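Local coordinates for protein acetolactate synthase isozyme 1 large subunit (Escherichia coli, PDB 6LPI) that is the large subunit of a thiamine diphosphate-dependent enzyme and binds thiamine diphosphate, a magnesium ion and flavin-adenine dinucleotide, at residues L247-K252 against A399-N405; I28-I34 against Q51-A57; R267-Y271 against N556-V560; L232-L238 against V338-R343. All coordinates share one frame; numbering follows the deposited sequence.

Interaction 1. Residues L247-K252 against A399-N405; sequences LGMLPK and AQAYPLN
Lys252 lies along Gln400-Pro403, where helix 393-401 gives way to an inverse gamma turn centred on Pro403, and brings its ammonium group to the carbonyls there. Its CD lies 3.9 Å from Pro403 CA; farther out the chain bends, the last torsion (chi4 54°) swinging NZ inward to Tyr402. The hydrogen bond from Lys252 NZ to Tyr402 O measures 3.2 Å. NZ stands above the carbonyl plane, 58° out of it, while Leu404 N reaches the same oxygen from the opposite face, so two donors hold it. A weak second bond runs from Lys252 NZ to Gln400 O (3.3 Å). A positive charge among these carbonyls is probably favourable, because the C-terminal end of a helix carries partial negative charge.

Asn405 fixes the other end of Lys252. Its OD1 takes the backbone N of Lys252 at 2.6 Å, with an N-H...O angle of 171°, and its CB meets Pro251 CB at 3.8 Å. The amide nitrogen, ND2, turns to Asp383 instead.

Leu247 forms the apolar side of the contact. Its CD1 touches Leu404 CD1 at 3.6 Å, the two side chains crossing obliquely, and the same methyl lies 3.8 Å from Ala399 CB. Between this patch and the polar one, Gly248 CA approaches Leu404 O to 3.4 Å in a CA-H...O contact.

Trp410 of strand 410-411 packs on Leu247, Ala399 and Leu404. Helix 370-378 lies against Tyr402 and Pro403, and Arg230 of helix 226-235 against Pro251, so the contact joins a loop of the central domain to the end of helix 393-401.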
# COMPACT_ATOMS: atom_id res chain seq x y z
N LEU B 247 9.86 7.22 2.54
CA LEU B 247 10.26 8.44 3.22
C LEU B 247 10.29 8.23 4.73
O LEU B 247 9.40 7.59 5.31
CB LEU B 247 9.29 9.56 2.88
CG LEU B 247 9.11 9.83 1.38
CD1 LEU B 247 8.37 11.17 1.20
CD2 LEU B 247 10.44 9.78 0.54
N GLY B 248 11.33 8.77 5.37
CA GLY B 248 11.56 8.57 6.78
C GLY B 248 12.45 7.39 7.13
O GLY B 248 12.94 7.34 8.27
N MET B 249 12.70 6.47 6.19
CA MET B 249 13.61 5.36 6.46
C MET B 249 15.03 5.86 6.75
O MET B 249 15.80 5.15 7.40
CB MET B 249 13.58 4.37 5.31
CG MET B 249 12.32 3.48 5.23
SD MET B 249 11.72 2.68 6.74
CE MET B 249 13.21 1.88 7.34
N LEU B 250 15.36 7.07 6.31
CA LEU B 250 16.49 7.82 6.82
C LEU B 250 16.03 9.25 7.06
O LEU B 250 15.21 9.77 6.28
CB LEU B 250 17.68 7.87 5.85
CG LEU B 250 18.67 6.73 5.68
CD1 LEU B 250 19.82 7.24 4.86
CD2 LEU B 250 19.20 6.24 7.02
N PRO B 251 16.50 9.90 8.12
CA PRO B 251 15.99 11.24 8.43
C PRO B 251 16.34 12.16 7.28
O PRO B 251 17.39 12.00 6.64
CB PRO B 251 16.72 11.62 9.73
CG PRO B 251 17.77 10.57 9.92
CD PRO B 251 17.29 9.35 9.23
N LYS B 252 15.46 13.13 7.02
CA LYS B 252 15.56 13.89 5.78
C LYS B 252 16.96 14.46 5.55
O LYS B 252 17.48 14.40 4.44
CB LYS B 252 14.54 15.02 5.74
CG LYS B 252 14.71 15.78 4.44
CD LYS B 252 14.10 17.14 4.42
CE LYS B 252 13.47 17.35 3.06
NZ LYS B 252 12.52 16.24 2.77
N ALA B 399 5.78 15.62 0.17
CA ALA B 399 6.83 14.60 0.08
C ALA B 399 8.19 15.24 -0.16
O ALA B 399 9.20 14.81 0.40
CB ALA B 399 6.49 13.63 -1.06
N GLN B 400 8.22 16.31 -0.97
CA GLN B 400 9.47 16.96 -1.30
C GLN B 400 10.06 17.71 -0.11
O GLN B 400 11.27 17.65 0.12
CB GLN B 400 9.27 17.92 -2.47
CG GLN B 400 8.97 17.29 -3.80
CD GLN B 400 8.79 18.34 -4.89
OE1 GLN B 400 8.69 19.54 -4.61
NE2 GLN B 400 8.77 17.89 -6.15
N ALA B 401 9.23 18.44 0.66
CA ALA B 401 9.79 19.40 1.62
C ALA B 401 9.63 19.02 3.08
O ALA B 401 10.42 19.49 3.89
CB ALA B 401 9.20 20.81 1.42
N TYR B 402 8.63 18.19 3.46
CA TYR B 402 8.44 17.90 4.88
C TYR B 402 9.60 17.05 5.39
O TYR B 402 9.97 16.06 4.75
CB TYR B 402 7.12 17.16 5.14
CG TYR B 402 6.75 17.21 6.61
CD1 TYR B 402 7.32 16.32 7.51
CD2 TYR B 402 5.85 18.15 7.09
CE1 TYR B 402 7.02 16.38 8.87
CE2 TYR B 402 5.53 18.21 8.45
CZ TYR B 402 6.12 17.32 9.33
OH TYR B 402 5.84 17.37 10.68
N PRO B 403 10.15 17.36 6.57
CA PRO B 403 11.27 16.55 7.10
C PRO B 403 10.79 15.26 7.76
O PRO B 403 10.80 15.10 8.98
CB PRO B 403 11.91 17.48 8.12
CG PRO B 403 10.89 18.51 8.45
CD PRO B 403 9.77 18.45 7.48
N LEU B 404 10.39 14.30 6.93
CA LEU B 404 9.96 13.02 7.45
C LEU B 404 11.18 12.25 7.91
O LEU B 404 12.06 11.94 7.11
CB LEU B 404 9.19 12.26 6.38
CG LEU B 404 8.00 13.03 5.82
CD1 LEU B 404 7.76 12.68 4.38
CD2 LEU B 404 6.76 12.71 6.69
N ASN B 405 11.23 11.94 9.21
CA ASN B 405 12.42 11.34 9.79
C ASN B 405 12.19 10.06 10.57
O ASN B 405 13.15 9.54 11.16
CB ASN B 405 13.16 12.34 10.69
CG ASN B 405 13.29 13.70 10.05
OD1 ASN B 405 13.70 13.79 8.88
ND2 ASN B 405 13.04 14.75 10.82

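Interaction 2. Residues I28-I34 against Q51-A57; sequences IKIVTGI and QIRHILA
Residues 28-34 and 51-57 pair as neighbouring parallel strands of a beta-alpha-beta unit, with helix 40-47 between them, in the N-terminal thiamine diphosphate-binding domain. The axes of strands 30-33 and 53-56 approach to 4.5 Å and run 29° apart, and the register pairs Ile30 with Arg53 and Thr32 with Ile55. Backbone bonds pass back and forth: Arg53 N to Lys29 O, Val31 N to Arg53 O, Ile55 N to Val31 O (2.8 Å), Gly33 N to Ile55 O and Ala57 N to Gly33 O.

Thr32 adds a side-chain bond. With OG1 anti to the backbone N (chi1 173°), the hydroxyl donates to Ile55 O at 3.0 Å from above the carbonyl plane, so that oxygen has two donors.

On the face of Ile30 and Thr32, Ile30 CG2 meets Ile55 CD1 at 3.4 Å, and Leu431 of helix 422-432 covers both isoleucines. On the face of Val31, its CG2 touches Ile52 CG2 at 3.7 Å. His54 swings CE1 to within 3.4 Å of Gly33 N, where glycine brings no side chain, and its ring meets Tyr43 edge-to-face.

Lys29 and Arg53 lie side by side, pointing the same way, with Lys29 NZ 4.3 Å from Arg53 NH2. These like charges probably repel somewhat, so the pairing rests on its backbone bonds and aliphatic contacts, not on charge.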
# COMPACT_ATOMS: atom_id res chain seq x y z
N ILE B 28 -7.53 -7.07 18.93
CA ILE B 28 -8.18 -5.89 18.37
C ILE B 28 -8.85 -5.09 19.48
O ILE B 28 -9.62 -5.62 20.29
CB ILE B 28 -9.17 -6.30 17.26
CG1 ILE B 28 -8.42 -6.69 15.99
CG2 ILE B 28 -10.14 -5.19 16.96
CD1 ILE B 28 -8.08 -8.14 15.90
N LYS B 29 -8.53 -3.79 19.55
CA LYS B 29 -9.16 -2.87 20.49
C LYS B 29 -10.14 -1.92 19.82
O LYS B 29 -11.02 -1.40 20.50
CB LYS B 29 -8.07 -2.07 21.25
CG LYS B 29 -8.49 -0.72 21.86
CD LYS B 29 -7.26 0.16 22.21
CE LYS B 29 -7.54 1.67 22.03
NZ LYS B 29 -6.45 2.43 21.31
N ILE B 30 -10.02 -1.73 18.51
CA ILE B 30 -10.86 -0.82 17.74
C ILE B 30 -11.30 -1.51 16.46
O ILE B 30 -10.53 -2.23 15.83
CB ILE B 30 -10.12 0.50 17.43
CG1 ILE B 30 -9.59 1.16 18.71
CG2 ILE B 30 -10.93 1.43 16.53
CD1 ILE B 30 -8.74 2.37 18.45
N VAL B 31 -12.54 -1.27 16.08
CA VAL B 31 -13.10 -1.79 14.84
C VAL B 31 -13.97 -0.70 14.23
O VAL B 31 -14.75 -0.06 14.94
CB VAL B 31 -13.90 -3.09 15.11
CG1 VAL B 31 -14.99 -3.30 14.09
CG2 VAL B 31 -12.96 -4.27 15.14
N THR B 32 -13.91 -0.52 12.92
CA THR B 32 -14.66 0.59 12.36
C THR B 32 -15.51 0.10 11.21
O THR B 32 -15.04 -0.65 10.35
CB THR B 32 -13.72 1.72 11.90
OG1 THR B 32 -14.48 2.72 11.21
CG2 THR B 32 -12.70 1.19 10.95
N GLY B 33 -16.76 0.54 11.19
CA GLY B 33 -17.65 0.13 10.13
C GLY B 33 -18.96 0.88 10.16
O GLY B 33 -19.07 1.95 10.76
N ILE B 34 -19.94 0.32 9.47
CA ILE B 34 -21.30 0.84 9.45
C ILE B 34 -22.31 -0.30 9.43
O ILE B 34 -22.23 -1.19 8.56
CB ILE B 34 -21.54 1.77 8.25
CG1 ILE B 34 -20.60 2.97 8.27
CG2 ILE B 34 -23.03 2.12 8.15
CD1 ILE B 34 -20.90 4.00 7.19
N GLN B 51 -13.96 -5.22 25.28
CA GLN B 51 -12.61 -4.97 24.80
C GLN B 51 -12.56 -4.19 23.49
O GLN B 51 -11.61 -3.43 23.27
CB GLN B 51 -11.85 -6.30 24.62
CG GLN B 51 -10.52 -6.15 23.92
CD GLN B 51 -9.67 -7.40 23.96
OE1 GLN B 51 -10.15 -8.49 24.30
NE2 GLN B 51 -8.41 -7.26 23.58
N ILE B 52 -13.55 -4.36 22.62
CA ILE B 52 -13.52 -3.78 21.28
C ILE B 52 -14.52 -2.63 21.22
O ILE B 52 -15.73 -2.83 21.39
CB ILE B 52 -13.81 -4.85 20.20
CG1 ILE B 52 -12.85 -6.03 20.36
CG2 ILE B 52 -13.68 -4.29 18.81
CD1 ILE B 52 -13.13 -7.16 19.42
N ARG B 53 -14.00 -1.42 21.00
CA ARG B 53 -14.82 -0.27 20.65
C ARG B 53 -15.04 -0.22 19.13
O ARG B 53 -14.19 -0.65 18.34
CB ARG B 53 -14.18 1.04 21.14
CG ARG B 53 -14.60 2.32 20.37
CD ARG B 53 -13.95 3.60 20.92
NE ARG B 53 -12.54 3.41 21.26
CZ ARG B 53 -11.66 4.40 21.31
NH1 ARG B 53 -12.04 5.65 21.04
NH2 ARG B 53 -10.39 4.16 21.64
N HIS B 54 -16.20 0.29 18.74
CA HIS B 54 -16.61 0.38 17.34
C HIS B 54 -16.73 1.85 16.97
O HIS B 54 -17.50 2.58 17.59
CB HIS B 54 -17.94 -0.32 17.10
CG HIS B 54 -18.60 0.08 15.82
ND1 HIS B 54 -18.31 -0.53 14.62
CD2 HIS B 54 -19.48 1.08 15.54
CE1 HIS B 54 -19.01 0.05 13.66
NE2 HIS B 54 -19.72 1.03 14.19
N ILE B 55 -16.00 2.28 15.95
CA ILE B 55 -16.13 3.62 15.39
C ILE B 55 -17.01 3.61 14.14
O ILE B 55 -16.76 2.87 13.17
CB ILE B 55 -14.74 4.25 15.13
CG1 ILE B 55 -14.12 4.66 16.47
CG2 ILE B 55 -14.85 5.44 14.21
CD1 ILE B 55 -13.45 3.59 17.25
N LEU B 56 -18.05 4.45 14.18
CA LEU B 56 -19.05 4.58 13.12
C LEU B 56 -18.56 5.59 12.09
O LEU B 56 -18.52 6.80 12.36
CB LEU B 56 -20.40 4.99 13.69
CG LEU B 56 -21.59 5.09 12.75
CD1 LEU B 56 -21.72 3.81 11.92
CD2 LEU B 56 -22.86 5.36 13.53
N ALA B 57 -18.11 5.09 10.95
CA ALA B 57 -17.77 5.95 9.84
C ALA B 57 -19.05 6.56 9.25
O ALA B 57 -20.18 6.22 9.62
CB ALA B 57 -17.02 5.16 8.77

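Interaction 3. Residues R267-Y271 against N556-V560; sequences RSTNY and NTEMV
Met559 is wedged between Arg267, Asn270 and Tyr271, three side chains of helix 267-273. Its CB begins beside the Arg267 guanidinium, 4.1 Å from NH1. Beyond CG comes SD, to which Asn270 ND2 gives a weak hydrogen bond of 3.5 Å that is nearly straight, 173° at the hydrogen. The chain then bends at its last torsion (chi3 -70°), turning the methyl toward the arginine and the tyrosine. Met559 CE touches Arg267 NH1 (3.3 Å), lies 3.4 Å from Arg267 CG and also sits over the Tyr271 ring in a CH-pi contact, 4.0 Å from the centroid and 29° off the ring normal.

Thr557 CG2 adds to the grip at the edge of the same ring, 3.9 Å from Tyr271 CD1. Farther along, the amides of Asn270 and Asn556 stack with their planes inclined by a modest angle, Asn270 OD1 being 3.7 Å from Asn556 ND2. Their polar ends have other partners: Asn270 ND2 bonds to Gly262 O and Asn556 ND2 to Ala290 O.

The C-terminal tail is thus probably held to the central-domain helix mainly by dispersion, including the methyl-aromatic contact, since thioether sulfur is a poor acceptor and the firmer amide bonds lead away from the interface.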
# COMPACT_ATOMS: atom_id res chain seq x y z
N ARG B 267 16.03 16.37 -8.72
CA ARG B 267 16.73 16.27 -9.99
C ARG B 267 18.13 15.71 -9.82
O ARG B 267 18.51 14.75 -10.51
CB ARG B 267 16.75 17.66 -10.64
CG ARG B 267 17.66 17.86 -11.81
CD ARG B 267 17.63 19.33 -12.22
NE ARG B 267 16.30 19.79 -12.65
CZ ARG B 267 15.78 19.54 -13.85
NH1 ARG B 267 16.46 18.84 -14.75
NH2 ARG B 267 14.57 19.99 -14.16
N SER B 268 18.89 16.26 -8.86
CA SER B 268 20.27 15.81 -8.67
C SER B 268 20.33 14.30 -8.52
O SER B 268 21.15 13.65 -9.18
CB SER B 268 20.88 16.53 -7.46
OG SER B 268 20.55 15.88 -6.24
N THR B 269 19.43 13.71 -7.76
CA THR B 269 19.54 12.29 -7.51
C THR B 269 18.99 11.47 -8.67
O THR B 269 19.43 10.33 -8.90
CB THR B 269 18.83 11.93 -6.21
OG1 THR B 269 17.43 11.87 -6.46
CG2 THR B 269 19.09 13.02 -5.21
N ASN B 270 18.04 12.01 -9.41
CA ASN B 270 17.66 11.35 -10.65
C ASN B 270 18.86 11.26 -11.59
O ASN B 270 19.07 10.22 -12.22
CB ASN B 270 16.49 12.07 -11.31
CG ASN B 270 15.18 11.38 -11.05
OD1 ASN B 270 15.15 10.28 -10.50
ND2 ASN B 270 14.10 11.99 -11.47
N TYR B 271 19.69 12.31 -11.67
CA TYR B 271 20.90 12.20 -12.48
C TYR B 271 21.93 11.30 -11.82
O TYR B 271 22.66 10.56 -12.50
CB TYR B 271 21.52 13.58 -12.72
CG TYR B 271 20.76 14.46 -13.70
CD1 TYR B 271 20.05 13.91 -14.74
CD2 TYR B 271 20.71 15.85 -13.53
CE1 TYR B 271 19.31 14.71 -15.61
CE2 TYR B 271 19.98 16.66 -14.40
CZ TYR B 271 19.29 16.08 -15.44
OH TYR B 271 18.56 16.85 -16.32
N ASN B 556 13.97 8.98 -16.68
CA ASN B 556 14.10 9.85 -15.51
C ASN B 556 15.05 11.02 -15.75
O ASN B 556 15.08 11.94 -14.93
CB ASN B 556 14.64 9.09 -14.29
CG ASN B 556 13.55 8.44 -13.46
OD1 ASN B 556 12.39 8.84 -13.49
ND2 ASN B 556 13.95 7.48 -12.63
N THR B 557 15.84 10.99 -16.84
CA THR B 557 16.74 12.07 -17.21
C THR B 557 16.08 13.13 -18.06
O THR B 557 16.76 14.05 -18.53
CB THR B 557 17.95 11.52 -17.97
OG1 THR B 557 17.54 10.50 -18.88
CG2 THR B 557 18.96 10.95 -16.99
N GLU B 558 14.77 13.05 -18.25
CA GLU B 558 14.04 13.97 -19.11
C GLU B 558 13.02 14.68 -18.23
O GLU B 558 11.83 14.38 -18.30
CB GLU B 558 13.33 13.22 -20.28
CG GLU B 558 14.16 12.16 -21.03
CD GLU B 558 15.31 12.77 -21.85
OE1 GLU B 558 15.03 13.63 -22.72
OE2 GLU B 558 16.49 12.38 -21.67
N MET B 559 13.48 15.65 -17.45
CA MET B 559 12.64 16.29 -16.44
C MET B 559 12.33 17.74 -16.79
O MET B 559 13.12 18.42 -17.44
CB MET B 559 13.32 16.23 -15.09
CG MET B 559 13.60 14.85 -14.63
SD MET B 559 14.60 15.06 -13.16
CE MET B 559 16.10 15.68 -13.92
N VAL B 560 11.17 18.19 -16.33
CA VAL B 560 10.74 19.56 -16.54
C VAL B 560 10.86 20.32 -15.22
O VAL B 560 11.15 21.52 -15.20
CB VAL B 560 9.31 19.59 -17.08
CG1 VAL B 560 8.89 21.02 -17.38
CG2 VAL B 560 9.19 18.70 -18.31

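Interaction 4. Residues L232-L238 against V338-R343; sequences LAEKAQL and VEAQPR
The guanidinium of Arg343 meets the end of helix 226-235 edge-on. Its NE donates to Ala236 O at 2.9 Å (163° at the hydrogen), with the oxygen near the guanidinium plane and the donor in the plane of the carbonyl. Gln341 NE2 lies over one face of the group, 3.2 Å above the plane and offset toward its rim, while bonding to Asn209 O. Leu238 CD2 approaches obliquely, 4.0 Å from Arg343 NH2, and that nitrogen bonds in turn to Ile208 O. Two carbonyls therefore fix how the guanidinium is turned.

The second flat group, the amide of Gln237, bends back at chi2 (-86°) so that NE2 donates to Glu234 O at 3.0 Å, with the acceptor in the amide plane. Gln237 itself has positive phi and is the C-prime residue of a Schellman motif that ends the helix. Across the contact, its CB rests 3.4 Å from Gln341 O.

Val338 supplies the apolar part: CG1 touches Ala236 CB at 3.6 Å, and CG2 meets Leu232 CD1 at about a right angle between the side chains. Beside them, Lys235 CG lies 4.0 Å from Ala340 CB.

The loop 338-343 leads into helix 344-354, with Arg343 at the N-cap position. Ile208 and Asn209 of helix 198-210 back Val338, and strand 214-218 lies behind, with Leu216 on Leu232 and Pro214 on both Leu238 and Arg343.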
# COMPACT_ATOMS: atom_id res chain seq x y z
N LEU B 232 23.43 -0.55 7.59
CA LEU B 232 24.04 -0.85 6.30
C LEU B 232 24.40 0.41 5.55
O LEU B 232 25.53 0.56 5.07
CB LEU B 232 23.09 -1.69 5.45
CG LEU B 232 23.59 -1.77 4.01
CD1 LEU B 232 24.70 -2.82 3.84
CD2 LEU B 232 22.42 -2.05 3.09
N ALA B 233 23.45 1.35 5.46
CA ALA B 233 23.70 2.56 4.70
C ALA B 233 24.93 3.29 5.21
O ALA B 233 25.75 3.77 4.43
CB ALA B 233 22.47 3.47 4.74
N GLU B 234 25.08 3.35 6.54
CA GLU B 234 26.19 4.10 7.10
C GLU B 234 27.49 3.34 7.07
O GLU B 234 28.55 3.94 6.81
CB GLU B 234 25.85 4.50 8.53
CG GLU B 234 24.77 5.57 8.57
CD GLU B 234 24.25 5.79 9.95
OE1 GLU B 234 23.37 6.65 10.12
OE2 GLU B 234 24.68 5.06 10.86
N LYS B 235 27.45 2.02 7.28
CA LYS B 235 28.67 1.22 7.25
C LYS B 235 29.35 1.31 5.90
O LYS B 235 30.49 1.76 5.78
CB LYS B 235 28.35 -0.22 7.61
CG LYS B 235 29.48 -1.23 7.53
CD LYS B 235 29.28 -2.26 8.61
CE LYS B 235 29.85 -3.60 8.24
NZ LYS B 235 31.23 -3.87 8.70
N ALA B 236 28.65 0.87 4.85
CA ALA B 236 29.18 0.90 3.49
C ALA B 236 29.16 2.30 2.90
O ALA B 236 29.68 2.49 1.79
CB ALA B 236 28.40 -0.06 2.59
N GLN B 237 28.60 3.27 3.62
CA GLN B 237 28.49 4.66 3.18
C GLN B 237 27.84 4.76 1.80
O GLN B 237 28.38 5.36 0.86
CB GLN B 237 29.88 5.31 3.22
CG GLN B 237 30.30 5.56 4.61
CD GLN B 237 29.76 6.88 5.11
OE1 GLN B 237 30.01 7.94 4.52
NE2 GLN B 237 28.95 6.82 6.15
N LEU B 238 26.66 4.25 1.72
CA LEU B 238 25.91 4.17 0.48
C LEU B 238 25.04 5.41 0.33
O LEU B 238 24.32 5.76 1.27
CB LEU B 238 25.02 2.95 0.49
CG LEU B 238 25.81 1.67 0.74
CD1 LEU B 238 24.89 0.47 0.67
CD2 LEU B 238 26.98 1.55 -0.23
N VAL B 338 29.84 -6.99 4.78
CA VAL B 338 30.01 -5.80 3.96
C VAL B 338 31.14 -4.97 4.55
O VAL B 338 31.08 -4.59 5.72
CB VAL B 338 28.72 -4.96 3.90
CG1 VAL B 338 29.02 -3.57 3.32
CG2 VAL B 338 27.60 -5.70 3.17
N GLU B 339 32.18 -4.70 3.76
CA GLU B 339 33.26 -3.86 4.28
C GLU B 339 32.79 -2.42 4.46
O GLU B 339 31.80 -1.97 3.88
CB GLU B 339 34.47 -3.91 3.35
CG GLU B 339 35.10 -5.29 3.23
CD GLU B 339 35.64 -5.57 1.83
OE1 GLU B 339 35.56 -4.68 0.97
OE2 GLU B 339 36.14 -6.69 1.61
N ALA B 340 33.51 -1.70 5.33
CA ALA B 340 33.24 -0.30 5.66
C ALA B 340 34.22 0.61 4.92
O ALA B 340 35.35 0.81 5.38
CB ALA B 340 33.31 -0.10 7.17
N GLN B 341 33.81 1.14 3.76
CA GLN B 341 34.53 1.98 2.80
C GLN B 341 34.10 3.44 2.87
O GLN B 341 32.90 3.74 2.94
CB GLN B 341 34.31 1.49 1.37
CG GLN B 341 34.35 0.00 1.17
CD GLN B 341 34.31 -0.38 -0.30
OE1 GLN B 341 34.81 0.36 -1.15
NE2 GLN B 341 33.71 -1.53 -0.60
N PRO B 342 35.04 4.37 2.84
CA PRO B 342 34.68 5.79 2.87
C PRO B 342 33.95 6.25 1.60
O PRO B 342 33.24 7.25 1.63
CB PRO B 342 36.04 6.48 2.98
CG PRO B 342 36.91 5.49 3.67
CD PRO B 342 36.46 4.14 3.19
N ARG B 343 34.16 5.53 0.50
CA ARG B 343 33.64 5.89 -0.83
C ARG B 343 33.81 7.38 -1.10
O ARG B 343 32.87 8.06 -1.52
CB ARG B 343 32.21 5.47 -1.16
CG ARG B 343 31.73 4.24 -0.41
CD ARG B 343 31.54 3.07 -1.36
NE ARG B 343 31.01 1.89 -0.68
CZ ARG B 343 30.93 0.69 -1.25
NH1 ARG B 343 31.36 0.53 -2.49
NH2 ARG B 343 30.45 -0.34 -0.57

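From the N terminus, interaction 2 comes first and closes a short loop of 16 residues within the N-terminal domain before any other contact opens. The remaining three open in the order 4, 1, 3, at residues 232-238, 247-252 and 267-271, and close in that same order, at 338-343, 399-405 and 556-560. Each pair among them therefore crosses, and none nests. Interaction 4 ties the central domain to the loop leading to helix 344-354, interaction 1 ties it to the C-terminal domain, and interaction 3 to the chain's tail. Interactions 1 and 4 come within about 5 Å (nearest atoms), whereas interaction 2 lies across the chain's centre from the other three.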